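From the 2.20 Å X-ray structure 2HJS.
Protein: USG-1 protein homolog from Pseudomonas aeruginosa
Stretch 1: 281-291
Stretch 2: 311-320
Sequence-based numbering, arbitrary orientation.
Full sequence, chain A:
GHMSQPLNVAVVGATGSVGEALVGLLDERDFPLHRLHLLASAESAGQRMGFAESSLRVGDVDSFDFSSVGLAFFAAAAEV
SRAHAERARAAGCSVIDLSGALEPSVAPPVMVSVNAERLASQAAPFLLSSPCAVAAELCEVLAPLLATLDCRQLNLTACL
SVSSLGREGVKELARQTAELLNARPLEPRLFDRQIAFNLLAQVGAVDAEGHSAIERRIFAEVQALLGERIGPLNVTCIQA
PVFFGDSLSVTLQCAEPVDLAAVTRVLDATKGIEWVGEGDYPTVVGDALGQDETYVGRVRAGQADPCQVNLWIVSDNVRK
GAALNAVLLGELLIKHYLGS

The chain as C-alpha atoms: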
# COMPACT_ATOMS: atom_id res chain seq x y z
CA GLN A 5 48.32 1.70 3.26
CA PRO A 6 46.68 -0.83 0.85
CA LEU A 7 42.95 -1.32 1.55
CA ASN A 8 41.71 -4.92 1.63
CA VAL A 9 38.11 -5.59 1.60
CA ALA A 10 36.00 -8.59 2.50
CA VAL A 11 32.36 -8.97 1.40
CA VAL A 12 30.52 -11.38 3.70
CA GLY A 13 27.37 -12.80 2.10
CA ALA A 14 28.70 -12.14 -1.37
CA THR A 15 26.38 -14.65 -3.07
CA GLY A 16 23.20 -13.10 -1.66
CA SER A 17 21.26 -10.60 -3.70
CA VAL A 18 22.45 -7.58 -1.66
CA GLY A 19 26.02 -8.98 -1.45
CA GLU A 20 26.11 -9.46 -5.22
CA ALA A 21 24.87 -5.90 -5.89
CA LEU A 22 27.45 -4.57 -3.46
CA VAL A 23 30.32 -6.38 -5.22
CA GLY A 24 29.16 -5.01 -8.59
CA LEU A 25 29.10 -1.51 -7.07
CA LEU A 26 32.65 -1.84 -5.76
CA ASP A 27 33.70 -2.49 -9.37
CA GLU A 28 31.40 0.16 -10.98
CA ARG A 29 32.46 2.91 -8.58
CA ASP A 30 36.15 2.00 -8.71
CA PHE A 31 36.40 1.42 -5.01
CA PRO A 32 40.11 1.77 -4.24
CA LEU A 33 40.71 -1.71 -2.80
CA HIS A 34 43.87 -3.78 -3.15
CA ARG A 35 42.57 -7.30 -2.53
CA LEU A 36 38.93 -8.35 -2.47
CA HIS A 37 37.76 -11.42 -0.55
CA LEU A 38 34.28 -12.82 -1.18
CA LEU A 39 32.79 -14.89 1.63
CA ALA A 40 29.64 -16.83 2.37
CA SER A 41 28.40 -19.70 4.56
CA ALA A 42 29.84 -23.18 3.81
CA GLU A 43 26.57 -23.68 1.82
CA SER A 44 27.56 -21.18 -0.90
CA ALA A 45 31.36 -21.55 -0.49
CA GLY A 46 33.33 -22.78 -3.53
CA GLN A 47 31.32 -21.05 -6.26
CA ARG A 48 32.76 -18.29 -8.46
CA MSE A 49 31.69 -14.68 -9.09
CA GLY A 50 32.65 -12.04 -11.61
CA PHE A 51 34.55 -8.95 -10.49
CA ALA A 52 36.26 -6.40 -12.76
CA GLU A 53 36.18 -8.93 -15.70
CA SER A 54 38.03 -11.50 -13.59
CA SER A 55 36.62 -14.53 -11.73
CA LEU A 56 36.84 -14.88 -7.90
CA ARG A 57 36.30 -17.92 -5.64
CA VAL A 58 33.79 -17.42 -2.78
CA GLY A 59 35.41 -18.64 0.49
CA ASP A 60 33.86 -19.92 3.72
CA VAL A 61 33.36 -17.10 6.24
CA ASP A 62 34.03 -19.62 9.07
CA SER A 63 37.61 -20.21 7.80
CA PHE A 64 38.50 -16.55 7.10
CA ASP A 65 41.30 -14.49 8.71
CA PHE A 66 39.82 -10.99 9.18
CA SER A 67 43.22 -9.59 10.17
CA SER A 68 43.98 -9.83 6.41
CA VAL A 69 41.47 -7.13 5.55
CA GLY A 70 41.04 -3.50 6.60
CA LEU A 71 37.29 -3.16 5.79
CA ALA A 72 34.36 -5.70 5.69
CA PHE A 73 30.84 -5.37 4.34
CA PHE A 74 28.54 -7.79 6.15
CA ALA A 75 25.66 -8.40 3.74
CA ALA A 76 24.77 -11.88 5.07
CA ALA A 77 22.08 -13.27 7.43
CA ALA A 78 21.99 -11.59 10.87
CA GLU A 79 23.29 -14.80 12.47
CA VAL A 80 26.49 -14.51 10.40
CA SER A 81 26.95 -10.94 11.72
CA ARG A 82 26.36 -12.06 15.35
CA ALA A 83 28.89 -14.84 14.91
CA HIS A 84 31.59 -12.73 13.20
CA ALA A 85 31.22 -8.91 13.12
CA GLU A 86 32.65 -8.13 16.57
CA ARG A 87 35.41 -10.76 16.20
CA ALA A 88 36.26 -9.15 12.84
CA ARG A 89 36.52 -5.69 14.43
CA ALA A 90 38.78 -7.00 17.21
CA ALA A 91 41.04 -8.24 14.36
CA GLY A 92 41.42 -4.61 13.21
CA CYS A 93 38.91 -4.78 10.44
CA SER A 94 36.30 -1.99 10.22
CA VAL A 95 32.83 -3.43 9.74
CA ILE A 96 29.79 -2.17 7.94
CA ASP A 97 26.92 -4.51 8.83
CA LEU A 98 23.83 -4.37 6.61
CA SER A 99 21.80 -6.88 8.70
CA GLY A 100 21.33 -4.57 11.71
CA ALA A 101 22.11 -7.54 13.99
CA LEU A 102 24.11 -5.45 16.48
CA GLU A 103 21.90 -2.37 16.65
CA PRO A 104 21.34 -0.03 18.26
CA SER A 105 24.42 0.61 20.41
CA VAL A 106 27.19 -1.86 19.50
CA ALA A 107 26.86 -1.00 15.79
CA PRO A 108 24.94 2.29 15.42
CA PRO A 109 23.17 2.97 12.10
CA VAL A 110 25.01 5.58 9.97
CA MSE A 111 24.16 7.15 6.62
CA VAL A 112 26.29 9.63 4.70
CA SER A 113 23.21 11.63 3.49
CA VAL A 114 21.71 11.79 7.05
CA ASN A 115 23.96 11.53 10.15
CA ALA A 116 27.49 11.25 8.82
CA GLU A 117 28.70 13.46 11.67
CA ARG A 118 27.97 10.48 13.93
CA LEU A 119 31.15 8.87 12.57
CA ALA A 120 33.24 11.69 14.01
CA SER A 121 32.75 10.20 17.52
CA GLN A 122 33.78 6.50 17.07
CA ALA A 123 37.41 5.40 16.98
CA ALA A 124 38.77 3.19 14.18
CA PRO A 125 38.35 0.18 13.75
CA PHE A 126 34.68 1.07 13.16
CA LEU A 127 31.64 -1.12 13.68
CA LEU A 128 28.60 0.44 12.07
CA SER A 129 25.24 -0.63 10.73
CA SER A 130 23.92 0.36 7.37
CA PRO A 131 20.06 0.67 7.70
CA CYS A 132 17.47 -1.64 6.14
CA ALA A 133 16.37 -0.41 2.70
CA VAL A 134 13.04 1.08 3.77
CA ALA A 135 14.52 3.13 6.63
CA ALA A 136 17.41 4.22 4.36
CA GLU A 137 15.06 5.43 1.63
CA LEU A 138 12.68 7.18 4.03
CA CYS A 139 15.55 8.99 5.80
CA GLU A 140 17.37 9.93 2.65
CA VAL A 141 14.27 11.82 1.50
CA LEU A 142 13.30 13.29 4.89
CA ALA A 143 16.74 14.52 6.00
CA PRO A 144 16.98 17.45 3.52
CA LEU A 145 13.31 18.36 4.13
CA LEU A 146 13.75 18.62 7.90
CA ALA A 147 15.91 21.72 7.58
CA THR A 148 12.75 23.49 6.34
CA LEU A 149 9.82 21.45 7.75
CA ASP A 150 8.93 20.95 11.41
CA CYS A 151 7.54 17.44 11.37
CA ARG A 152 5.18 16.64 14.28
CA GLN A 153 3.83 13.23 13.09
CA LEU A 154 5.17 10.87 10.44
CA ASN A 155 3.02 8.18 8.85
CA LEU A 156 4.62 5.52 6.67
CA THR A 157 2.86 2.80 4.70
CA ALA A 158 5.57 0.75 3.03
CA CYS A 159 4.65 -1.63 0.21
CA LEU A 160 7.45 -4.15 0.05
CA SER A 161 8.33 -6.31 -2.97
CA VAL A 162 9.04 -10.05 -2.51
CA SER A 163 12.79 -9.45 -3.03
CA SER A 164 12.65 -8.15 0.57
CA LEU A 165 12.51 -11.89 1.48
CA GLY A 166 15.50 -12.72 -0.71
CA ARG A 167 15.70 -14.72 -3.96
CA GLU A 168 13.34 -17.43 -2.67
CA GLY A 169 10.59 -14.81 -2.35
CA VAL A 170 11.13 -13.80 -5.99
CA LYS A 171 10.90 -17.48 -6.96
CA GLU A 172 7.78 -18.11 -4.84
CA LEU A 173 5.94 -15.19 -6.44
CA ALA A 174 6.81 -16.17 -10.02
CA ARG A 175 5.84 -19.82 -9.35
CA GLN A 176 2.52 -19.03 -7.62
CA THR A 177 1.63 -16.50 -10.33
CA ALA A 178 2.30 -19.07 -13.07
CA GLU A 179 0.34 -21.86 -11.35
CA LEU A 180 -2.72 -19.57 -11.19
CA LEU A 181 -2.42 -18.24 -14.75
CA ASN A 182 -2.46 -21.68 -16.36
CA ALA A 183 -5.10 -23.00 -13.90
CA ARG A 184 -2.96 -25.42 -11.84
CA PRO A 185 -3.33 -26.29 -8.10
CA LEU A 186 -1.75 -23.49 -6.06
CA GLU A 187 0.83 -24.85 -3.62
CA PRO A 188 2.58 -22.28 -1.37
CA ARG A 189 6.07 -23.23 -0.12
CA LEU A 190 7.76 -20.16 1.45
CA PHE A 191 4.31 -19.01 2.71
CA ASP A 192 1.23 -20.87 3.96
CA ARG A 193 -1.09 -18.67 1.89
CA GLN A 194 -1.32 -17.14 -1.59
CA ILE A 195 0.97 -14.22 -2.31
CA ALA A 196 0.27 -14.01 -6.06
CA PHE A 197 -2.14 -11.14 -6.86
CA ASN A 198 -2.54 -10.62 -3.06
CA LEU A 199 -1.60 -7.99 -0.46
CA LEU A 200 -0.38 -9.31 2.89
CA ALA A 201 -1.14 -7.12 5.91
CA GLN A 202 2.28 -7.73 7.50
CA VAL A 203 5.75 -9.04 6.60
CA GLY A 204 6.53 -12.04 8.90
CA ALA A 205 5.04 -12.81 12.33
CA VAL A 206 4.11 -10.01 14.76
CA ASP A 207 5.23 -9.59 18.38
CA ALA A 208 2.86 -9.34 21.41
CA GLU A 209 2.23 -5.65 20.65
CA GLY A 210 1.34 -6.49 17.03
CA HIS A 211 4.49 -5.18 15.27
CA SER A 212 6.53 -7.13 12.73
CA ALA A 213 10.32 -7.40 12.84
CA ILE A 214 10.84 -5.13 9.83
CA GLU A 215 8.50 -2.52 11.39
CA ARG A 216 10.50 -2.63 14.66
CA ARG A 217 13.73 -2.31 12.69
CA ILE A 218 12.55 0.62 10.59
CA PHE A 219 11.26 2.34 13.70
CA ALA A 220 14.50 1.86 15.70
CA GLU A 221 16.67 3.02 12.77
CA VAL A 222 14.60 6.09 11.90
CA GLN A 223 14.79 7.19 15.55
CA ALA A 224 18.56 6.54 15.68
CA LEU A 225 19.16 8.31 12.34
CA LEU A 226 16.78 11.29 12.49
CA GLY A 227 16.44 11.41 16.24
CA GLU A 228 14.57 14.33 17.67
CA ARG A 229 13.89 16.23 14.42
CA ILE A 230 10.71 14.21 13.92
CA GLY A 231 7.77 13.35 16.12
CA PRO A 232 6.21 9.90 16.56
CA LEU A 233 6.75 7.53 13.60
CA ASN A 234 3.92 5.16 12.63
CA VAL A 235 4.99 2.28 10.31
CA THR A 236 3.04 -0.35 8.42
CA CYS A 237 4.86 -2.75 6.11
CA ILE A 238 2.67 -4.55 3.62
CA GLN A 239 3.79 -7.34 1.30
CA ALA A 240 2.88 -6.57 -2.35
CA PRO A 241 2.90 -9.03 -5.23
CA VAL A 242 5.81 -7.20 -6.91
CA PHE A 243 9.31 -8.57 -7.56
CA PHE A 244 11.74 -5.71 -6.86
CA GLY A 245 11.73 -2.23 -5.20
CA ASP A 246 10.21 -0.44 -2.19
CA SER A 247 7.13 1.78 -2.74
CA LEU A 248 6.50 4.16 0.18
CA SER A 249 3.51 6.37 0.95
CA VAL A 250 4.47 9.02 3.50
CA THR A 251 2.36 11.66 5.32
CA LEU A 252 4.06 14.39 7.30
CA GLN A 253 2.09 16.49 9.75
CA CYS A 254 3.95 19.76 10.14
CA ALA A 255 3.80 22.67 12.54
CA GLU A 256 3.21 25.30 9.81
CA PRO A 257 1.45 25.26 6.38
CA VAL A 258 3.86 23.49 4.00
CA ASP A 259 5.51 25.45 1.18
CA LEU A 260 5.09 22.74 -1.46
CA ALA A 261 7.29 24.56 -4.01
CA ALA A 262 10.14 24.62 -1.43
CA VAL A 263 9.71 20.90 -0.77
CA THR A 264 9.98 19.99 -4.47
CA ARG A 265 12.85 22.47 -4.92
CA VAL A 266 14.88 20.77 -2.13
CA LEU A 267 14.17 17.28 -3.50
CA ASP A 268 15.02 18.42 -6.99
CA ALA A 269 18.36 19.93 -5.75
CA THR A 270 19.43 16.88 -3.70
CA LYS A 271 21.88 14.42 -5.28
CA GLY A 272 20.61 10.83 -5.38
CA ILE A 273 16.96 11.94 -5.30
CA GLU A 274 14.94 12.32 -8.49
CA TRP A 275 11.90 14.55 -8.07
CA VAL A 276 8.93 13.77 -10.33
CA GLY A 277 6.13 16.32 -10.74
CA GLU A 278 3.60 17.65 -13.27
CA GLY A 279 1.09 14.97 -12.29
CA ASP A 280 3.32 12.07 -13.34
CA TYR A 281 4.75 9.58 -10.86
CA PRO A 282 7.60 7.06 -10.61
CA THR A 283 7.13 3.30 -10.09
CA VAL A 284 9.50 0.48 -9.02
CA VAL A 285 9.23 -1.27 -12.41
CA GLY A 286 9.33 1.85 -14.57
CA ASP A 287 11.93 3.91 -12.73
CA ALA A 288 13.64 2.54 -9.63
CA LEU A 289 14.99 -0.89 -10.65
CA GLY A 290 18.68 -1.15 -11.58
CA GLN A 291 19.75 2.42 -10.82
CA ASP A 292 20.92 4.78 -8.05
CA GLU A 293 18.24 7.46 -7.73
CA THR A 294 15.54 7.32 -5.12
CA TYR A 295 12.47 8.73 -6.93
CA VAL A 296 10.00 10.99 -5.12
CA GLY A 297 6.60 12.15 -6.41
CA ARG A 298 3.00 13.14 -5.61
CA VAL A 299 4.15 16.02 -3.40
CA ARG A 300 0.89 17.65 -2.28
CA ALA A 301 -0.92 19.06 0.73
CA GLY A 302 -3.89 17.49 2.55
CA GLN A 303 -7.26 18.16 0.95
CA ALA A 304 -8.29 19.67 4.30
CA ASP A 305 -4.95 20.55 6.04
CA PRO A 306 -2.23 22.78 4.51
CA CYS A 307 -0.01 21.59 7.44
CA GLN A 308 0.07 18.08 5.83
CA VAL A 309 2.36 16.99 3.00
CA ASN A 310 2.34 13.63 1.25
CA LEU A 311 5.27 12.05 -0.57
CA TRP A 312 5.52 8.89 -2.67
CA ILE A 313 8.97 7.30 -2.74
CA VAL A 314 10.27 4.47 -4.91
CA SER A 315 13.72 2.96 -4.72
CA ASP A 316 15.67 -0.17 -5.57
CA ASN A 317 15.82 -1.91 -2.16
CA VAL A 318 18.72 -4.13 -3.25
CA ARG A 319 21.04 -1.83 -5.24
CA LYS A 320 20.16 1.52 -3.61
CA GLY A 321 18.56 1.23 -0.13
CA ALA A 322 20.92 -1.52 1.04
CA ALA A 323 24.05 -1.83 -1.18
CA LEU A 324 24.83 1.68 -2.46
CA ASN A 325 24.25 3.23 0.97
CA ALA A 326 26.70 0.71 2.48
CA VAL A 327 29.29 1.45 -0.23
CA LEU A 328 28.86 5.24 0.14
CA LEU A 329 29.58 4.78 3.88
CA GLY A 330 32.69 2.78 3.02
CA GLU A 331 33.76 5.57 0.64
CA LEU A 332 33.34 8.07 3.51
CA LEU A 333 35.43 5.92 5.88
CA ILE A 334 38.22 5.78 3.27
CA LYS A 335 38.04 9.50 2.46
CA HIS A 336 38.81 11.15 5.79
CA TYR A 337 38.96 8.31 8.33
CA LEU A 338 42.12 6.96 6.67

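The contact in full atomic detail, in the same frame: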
# COMPACT_ATOMS: atom_id res chain seq x y z
N TYR A 281 4.26 10.24 -12.06
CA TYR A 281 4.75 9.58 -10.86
C TYR A 281 5.76 8.49 -11.25
O TYR A 281 5.66 7.90 -12.31
CB TYR A 281 3.58 9.01 -10.02
CG TYR A 281 2.75 7.98 -10.77
CD1 TYR A 281 3.09 6.61 -10.75
CD2 TYR A 281 1.65 8.38 -11.54
CE1 TYR A 281 2.36 5.68 -11.48
CE2 TYR A 281 0.92 7.47 -12.26
CZ TYR A 281 1.27 6.12 -12.23
OH TYR A 281 0.51 5.24 -12.96
N PRO A 282 6.73 8.21 -10.37
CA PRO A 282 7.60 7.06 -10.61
C PRO A 282 7.02 5.75 -10.08
O PRO A 282 6.15 5.75 -9.16
CB PRO A 282 8.84 7.43 -9.82
CG PRO A 282 8.28 8.15 -8.59
CD PRO A 282 7.08 8.93 -9.13
N THR A 283 7.49 4.64 -10.64
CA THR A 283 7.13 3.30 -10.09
C THR A 283 8.40 2.45 -9.94
O THR A 283 9.43 2.77 -10.53
CB THR A 283 6.14 2.53 -11.00
OG1 THR A 283 6.78 2.22 -12.24
CG2 THR A 283 4.86 3.32 -11.23
N VAL A 284 8.32 1.36 -9.16
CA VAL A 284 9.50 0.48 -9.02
C VAL A 284 9.91 -0.18 -10.34
O VAL A 284 11.09 -0.32 -10.62
CB VAL A 284 9.36 -0.58 -7.89
CG1 VAL A 284 9.26 0.12 -6.53
CG2 VAL A 284 8.16 -1.52 -8.13
N VAL A 285 8.94 -0.58 -11.15
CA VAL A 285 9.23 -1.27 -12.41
C VAL A 285 9.72 -0.28 -13.48
O VAL A 285 10.73 -0.52 -14.14
CB VAL A 285 8.01 -2.03 -12.96
CG1 VAL A 285 8.21 -2.38 -14.44
CG2 VAL A 285 7.74 -3.30 -12.11
N GLY A 286 9.00 0.83 -13.61
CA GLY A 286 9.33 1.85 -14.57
C GLY A 286 10.58 2.65 -14.29
O GLY A 286 11.27 3.01 -15.23
N ASP A 287 10.87 2.94 -13.03
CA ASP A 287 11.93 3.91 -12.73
C ASP A 287 13.03 3.45 -11.78
O ASP A 287 14.19 3.70 -12.03
CB ASP A 287 11.33 5.20 -12.19
CG ASP A 287 10.25 5.74 -13.08
OD1 ASP A 287 10.60 6.41 -14.08
OD2 ASP A 287 9.05 5.48 -12.80
N ALA A 288 12.66 2.79 -10.69
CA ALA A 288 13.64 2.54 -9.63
C ALA A 288 14.64 1.43 -9.94
O ALA A 288 15.83 1.61 -9.68
CB ALA A 288 12.95 2.29 -8.29
N LEU A 289 14.17 0.32 -10.52
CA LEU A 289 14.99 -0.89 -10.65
C LEU A 289 16.28 -0.65 -11.43
O LEU A 289 16.25 -0.06 -12.50
CB LEU A 289 14.19 -2.07 -11.22
CG LEU A 289 15.04 -3.36 -11.30
CD1 LEU A 289 15.17 -4.06 -9.93
CD2 LEU A 289 14.63 -4.38 -12.42
N GLY A 290 17.41 -1.09 -10.86
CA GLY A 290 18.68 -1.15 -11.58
C GLY A 290 19.50 0.13 -11.58
O GLY A 290 20.53 0.21 -12.26
N GLN A 291 19.07 1.13 -10.81
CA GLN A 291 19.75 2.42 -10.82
C GLN A 291 19.81 3.09 -9.43
O GLN A 291 19.22 2.58 -8.47
CB GLN A 291 19.22 3.31 -11.96
CG GLN A 291 17.73 3.65 -11.88
CD GLN A 291 17.52 4.68 -10.82
OE1 GLN A 291 18.00 5.81 -10.95
NE2 GLN A 291 16.85 4.30 -9.74
N LEU A 311 4.20 12.38 0.37
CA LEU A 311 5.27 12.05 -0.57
C LEU A 311 5.06 10.60 -0.99
O LEU A 311 4.60 9.80 -0.19
CB LEU A 311 6.66 12.11 0.11
CG LEU A 311 7.08 13.31 0.96
CD1 LEU A 311 8.33 12.90 1.69
CD2 LEU A 311 7.40 14.48 0.05
N TRP A 312 5.46 10.27 -2.21
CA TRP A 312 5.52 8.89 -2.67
C TRP A 312 6.95 8.63 -3.08
O TRP A 312 7.53 9.42 -3.81
CB TRP A 312 4.56 8.70 -3.84
CG TRP A 312 4.75 7.46 -4.71
CD1 TRP A 312 5.45 7.39 -5.91
CD2 TRP A 312 4.21 6.14 -4.49
NE1 TRP A 312 5.36 6.12 -6.42
CE2 TRP A 312 4.62 5.33 -5.58
CE3 TRP A 312 3.42 5.57 -3.48
CZ2 TRP A 312 4.23 3.99 -5.70
CZ3 TRP A 312 3.06 4.22 -3.59
CH2 TRP A 312 3.46 3.46 -4.71
N ILE A 313 7.54 7.56 -2.56
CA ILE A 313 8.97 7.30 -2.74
C ILE A 313 9.14 5.91 -3.36
O ILE A 313 8.51 4.95 -2.91
CB ILE A 313 9.71 7.34 -1.37
CG1 ILE A 313 9.46 8.67 -0.65
CG2 ILE A 313 11.22 7.06 -1.58
CD1 ILE A 313 9.96 8.69 0.81
N VAL A 314 9.94 5.80 -4.41
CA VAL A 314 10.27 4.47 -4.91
C VAL A 314 11.76 4.35 -5.07
O VAL A 314 12.43 5.29 -5.50
CB VAL A 314 9.49 4.04 -6.22
CG1 VAL A 314 7.92 3.94 -5.97
CG2 VAL A 314 9.82 4.90 -7.42
N SER A 315 12.28 3.19 -4.69
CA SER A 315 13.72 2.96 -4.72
C SER A 315 14.00 1.47 -4.88
O SER A 315 13.18 0.62 -4.48
CB SER A 315 14.33 3.42 -3.40
OG SER A 315 15.73 3.69 -3.57
N ASP A 316 15.15 1.18 -5.46
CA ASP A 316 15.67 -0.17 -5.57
C ASP A 316 16.22 -0.61 -4.20
O ASP A 316 17.30 -0.19 -3.78
CB ASP A 316 16.75 -0.23 -6.67
CG ASP A 316 17.24 -1.64 -6.95
OD1 ASP A 316 17.18 -2.50 -6.03
OD2 ASP A 316 17.72 -1.87 -8.09
N ASN A 317 15.44 -1.44 -3.49
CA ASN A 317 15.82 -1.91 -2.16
C ASN A 317 17.15 -2.66 -2.14
O ASN A 317 17.89 -2.57 -1.18
CB ASN A 317 14.70 -2.78 -1.57
CG ASN A 317 14.34 -3.95 -2.46
OD1 ASN A 317 14.05 -3.80 -3.66
ND2 ASN A 317 14.38 -5.15 -1.88
N VAL A 318 17.47 -3.37 -3.21
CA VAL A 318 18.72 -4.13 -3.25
C VAL A 318 19.95 -3.26 -3.57
O VAL A 318 20.89 -3.17 -2.77
CB VAL A 318 18.60 -5.33 -4.20
CG1 VAL A 318 19.97 -6.02 -4.38
CG2 VAL A 318 17.55 -6.32 -3.65
N ARG A 319 19.92 -2.63 -4.74
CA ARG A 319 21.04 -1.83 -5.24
C ARG A 319 21.21 -0.53 -4.44
O ARG A 319 22.33 -0.19 -4.08
CB ARG A 319 20.81 -1.50 -6.71
CG ARG A 319 21.96 -0.69 -7.34
CD ARG A 319 21.57 -0.14 -8.70
NE ARG A 319 22.60 0.75 -9.24
CZ ARG A 319 23.69 0.36 -9.90
NH1 ARG A 319 23.92 -0.93 -10.12
NH2 ARG A 319 24.57 1.26 -10.34
N LYS A 320 20.10 0.19 -4.21
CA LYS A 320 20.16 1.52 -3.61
C LYS A 320 20.00 1.52 -2.07
O LYS A 320 20.93 1.87 -1.37
CB LYS A 320 19.14 2.48 -4.26
CG LYS A 320 19.00 3.83 -3.52
CD LYS A 320 20.38 4.59 -3.48
CE LYS A 320 20.27 6.00 -2.90
NZ LYS A 320 19.54 6.98 -3.77
O HOH W 1 16.94 3.12 -6.75

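A short helix, residues 284–288, lies across the end of a strand, 311–315, at 79° between their N-to-C directions, and the two stretches bury 518 Å² between them. The contact has an apolar middle with one direct hydrogen bond toward each end.

Val 314 is the centre of the apolar part. Its CA-to-CB bond points toward the first stretch, and with chi1 at -63° (m) its side chain meets three residues: Val 314 CG2 lies 3.6 Å from Pro 282 CB and 4.2 Å from Ala 288 CB, while Val 314 CB is 3.9 Å from Val 284 CG1. Within the strand, Trp 312 and Val 314 point toward the first stretch, whereas Ile 313 and Ser 315 point away; Asp 316, just past the strand, also points toward it. A compact branched residue suits the position of Val 314, filling the space between proline ring and helix with few rotatable bonds.

Ala 288 supplies the complementary rule. Its CA-to-CB bond points toward the strand and Ala 288 CB sits 3.7 Å from Ser 315 C, so the methyl packs directly on backbone. The CA atoms of Ala 288 and Ser 315 are only 4.9 Å apart, and a small side chain is what this close approach accommodates.

Trp 312 takes chi1 163° (t) and chi2 -96°, which carries the indole edge to the proline carbonyl. Trp 312 NE1 donates to Pro 282 O at 2.9 Å, with the oxygen near the ring plane, as an indole N-H requires. The same rotamer brings Trp 312 CD1 to 3.9 Å from Pro 282 CD, so one large buried side chain gains a polar and an apolar contact together.

The first helix is secured from within. At the N-cap, with chi1 66° (p), Thr 283 OG1 accepts from Gly 286 N at 3.0 Å; Asp 287 OD2 accepts from Thr 283 N at 2.8 Å. These bonds hold the turn that presents Val 284 and Ala 288.

In Asp 316, chi1 of -175° (t) and chi2 of -26° split the carboxylate between two tasks: Asp 316 OD1 caps its own helix, accepting from Arg 319 N at 3.0 Å and weakly from Val 318 N at 3.0 Å, while Asp 316 OD2 reaches across to accept from Gly 290 N at 2.9 Å. That amide belongs to a type II turn, Ala 288 to Gln 291, in which Gly 290 has phi 86°, a value that favours glycine. Gln 291 folds back (chi1 61°, chi2 75°, both p) so that Gln 291 NE2 donates to Ala 288 O at 2.9 Å, bracing the turn. A water bridges the stretches, 2.9 Å from Gln 291 O and accepting from Asp 316 N at 2.9 Å.

Arg 319 extends along the turn, its first three chi angles all t. Its aliphatic stem covers backbone, with Arg 319 CD 3.5 Å from Gln 291 N and 3.6 Å from Gly 290 C. Gly 290 O lies over one face of the guanidinium, whose nitrogens are bonded outside the two stretches.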